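Local coordinates for protein hyaluronidase (Thermobaculum terrenum, PDB 5DIY) that probably removes O-linked N-acetylglucosamine from modified proteins, as a bacterial O-GlcNAc hydrolase of glycoside hydrolase family 84, at residues C[66-71]-C[107-112]. Residues are numbered along the deposited sequence; the frame is centred on the assembly and turned at random.
Sequences ELIEKA and LEMGVH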
loop_
_atom_site.group_PDB
_atom_site.type_symbol
_atom_site.label_atom_id
_atom_site.label_comp_id
_atom_site.label_asym_id
_atom_site.label_seq_id
_atom_site.Cartn_x
_atom_site.Cartn_y
_atom_site.Cartn_z
ATOM N N GLU C 66 9.145 9.744 -24.654
ATOM C CA GLU C 66 10.361 9.608 -23.849
ATOM C C GLU C 66 10.259 8.412 -22.885
ATOM O O GLU C 66 11.190 7.619 -22.788
ATOM C CB GLU C 66 10.664 10.903 -23.089
ATOM N N LEU C 67 9.116 8.269 -22.213
ATOM C CA LEU C 67 8.853 7.097 -21.360
ATOM C C LEU C 67 8.930 5.775 -22.131
ATOM O O LEU C 67 9.608 4.839 -21.702
ATOM C CB LEU C 67 7.474 7.197 -20.695
ATOM C CG LEU C 67 7.226 8.266 -19.632
ATOM C CD1 LEU C 67 5.772 8.196 -19.192
ATOM C CD2 LEU C 67 8.164 8.104 -18.444
ATOM N N ILE C 68 8.234 5.717 -23.269
ATOM C CA ILE C 68 8.167 4.507 -24.089
ATOM C C ILE C 68 9.563 4.101 -24.561
ATOM O O ILE C 68 9.906 2.918 -24.528
ATOM C CB ILE C 68 7.167 4.668 -25.270
ATOM C CG1 ILE C 68 5.727 4.719 -24.741
ATOM C CG2 ILE C 68 7.275 3.513 -26.260
ATOM C CD1 ILE C 68 4.755 5.446 -25.646
ATOM N N GLU C 69 10.368 5.077 -24.979
ATOM C CA GLU C 69 11.743 4.802 -25.421
ATOM C C GLU C 69 12.644 4.358 -24.263
ATOM O O GLU C 69 13.462 3.453 -24.433
ATOM C CB GLU C 69 12.340 6.008 -26.159
ATOM C CG GLU C 69 11.731 6.200 -27.549
ATOM C CD GLU C 69 12.205 7.454 -28.272
ATOM O OE1 GLU C 69 13.022 8.220 -27.715
ATOM O OE2 GLU C 69 11.749 7.672 -29.415
ATOM N N LYS C 70 12.483 4.978 -23.091
ATOM C CA LYS C 70 13.244 4.572 -21.903
ATOM C C LYS C 70 12.885 3.145 -21.482
ATOM O O LYS C 70 13.774 2.332 -21.221
ATOM C CB LYS C 70 13.019 5.547 -20.740
ATOM C CG LYS C 70 13.889 5.292 -19.507
ATOM C CD LYS C 70 15.363 5.531 -19.788
ATOM C CE LYS C 70 16.198 5.394 -18.527
ATOM N NZ LYS C 70 17.627 5.729 -18.785
ATOM N N ALA C 71 11.583 2.855 -21.433
ATOM C CA ALA C 71 11.081 1.509 -21.144
ATOM C C ALA C 71 11.711 0.457 -22.055
ATOM O O ALA C 71 12.195 -0.577 -21.580
ATOM C CB ALA C 71 9.564 1.475 -21.277
ATOM N N LEU C 107 -0.168 3.519 -30.326
ATOM C CA LEU C 107 0.046 2.498 -31.359
ATOM C C LEU C 107 1.162 2.913 -32.324
ATOM O O LEU C 107 2.034 2.112 -32.646
ATOM C CB LEU C 107 -1.249 2.212 -32.134
ATOM C CG LEU C 107 -2.447 1.656 -31.356
ATOM C CD1 LEU C 107 -3.662 1.577 -32.267
ATOM C CD2 LEU C 107 -2.144 0.293 -30.750
ATOM N N GLU C 108 1.146 4.180 -32.737
ATOM C CA GLU C 108 2.163 4.731 -33.646
ATOM C C GLU C 108 3.553 4.897 -33.010
ATOM O O GLU C 108 4.558 4.911 -33.727
ATOM C CB GLU C 108 1.694 6.074 -34.210
ATOM C CG GLU C 108 0.453 5.974 -35.092
ATOM C CD GLU C 108 -0.159 7.324 -35.441
ATOM O OE1 GLU C 108 0.354 8.370 -34.982
ATOM O OE2 GLU C 108 -1.167 7.337 -36.186
ATOM N N MET C 109 3.612 5.035 -31.681
ATOM C CA MET C 109 4.895 5.078 -30.951
ATOM C C MET C 109 5.458 3.693 -30.586
ATOM O O MET C 109 6.529 3.605 -29.985
ATOM C CB MET C 109 4.770 5.947 -29.697
ATOM C CG MET C 109 4.711 7.431 -30.004
ATOM S SD MET C 109 4.579 8.446 -28.523
ATOM C CE MET C 109 2.904 8.116 -27.981
ATOM N N GLY C 110 4.747 2.624 -30.943
ATOM C CA GLY C 110 5.261 1.257 -30.808
ATOM C C GLY C 110 4.640 0.435 -29.692
ATOM O O GLY C 110 5.009 -0.724 -29.511
ATOM N N VAL C 111 3.703 1.027 -28.946
ATOM C CA VAL C 111 2.994 0.322 -27.876
ATOM C C VAL C 111 1.987 -0.643 -28.509
ATOM O O VAL C 111 1.089 -0.220 -29.242
ATOM C CB VAL C 111 2.268 1.302 -26.919
ATOM C CG1 VAL C 111 1.410 0.555 -25.903
ATOM C CG2 VAL C 111 3.278 2.198 -26.210
ATOM N N HIS C 112 2.161 -1.934 -28.227
ATOM C CA HIS C 112 1.229 -2.990 -28.671
ATOM C C HIS C 112 0.342 -3.530 -27.540
ATOM O O HIS C 112 -0.616 -4.257 -27.816
ATOM C CB HIS C 112 1.996 -4.151 -29.321
ATOM C CG HIS C 112 2.933 -4.858 -28.391
ATOM N ND1 HIS C 112 2.554 -5.949 -27.640
ATOM C CD2 HIS C 112 4.230 -4.620 -28.083
ATOM C CE1 HIS C 112 3.578 -6.355 -26.910
ATOM N NE2 HIS C 112 4.608 -5.565 -27.161
#
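Ile68 reaches across from helix 58-73 to meet Met109 and Val111, by apolar side-chain contacts and one approach to the backbone, with no hydrogen bond joining the two segments. Its CB points toward the 107-112 turn and forks into two branches. On the short branch, Ile68 CG2 lies anti to the backbone N and ends 3.8 Å from the carbonyl O of Met109, a van der Waals approach to the backbone. The longer branch starts at Ile68 CG1, beside the backbone N (chi1 -70°), and this first atom already lies 3.8 Å from Val111 CG2. One bond further out, Ile68 CD1 meets both partners: it comes to 3.6 Å from Val111 CG2 and 4.0 Å from the terminal CE of Met109, with Met109 CB and SD only slightly farther. The Met109 chain runs extended as far as SD and then bends at chi3 (-71°), which turns CE toward Ile68 CD1. Each of the two partner side chains crosses Ile68 at roughly a right angle. An alanine in place of Ile68 would lack CG1, CG2 and CD1, and would probably open a gap in which Met109 CE and Val111 CG2 lose their shared partner. Between these two partners the chain turns at Gly110, whose positive phi (107°) belongs to a Schellman motif closing helix 93-108. Val111 then leads into strand 113-117. In this TIM barrel the contact thus joins two consecutive outer helices, 58-73 and 93-108, where the second gives way to its next strand; Phe78 of the intervening strand 77-82 and Phe106 of helix 93-108 both touch Ile68 and Val111, away from the sugar-binding site.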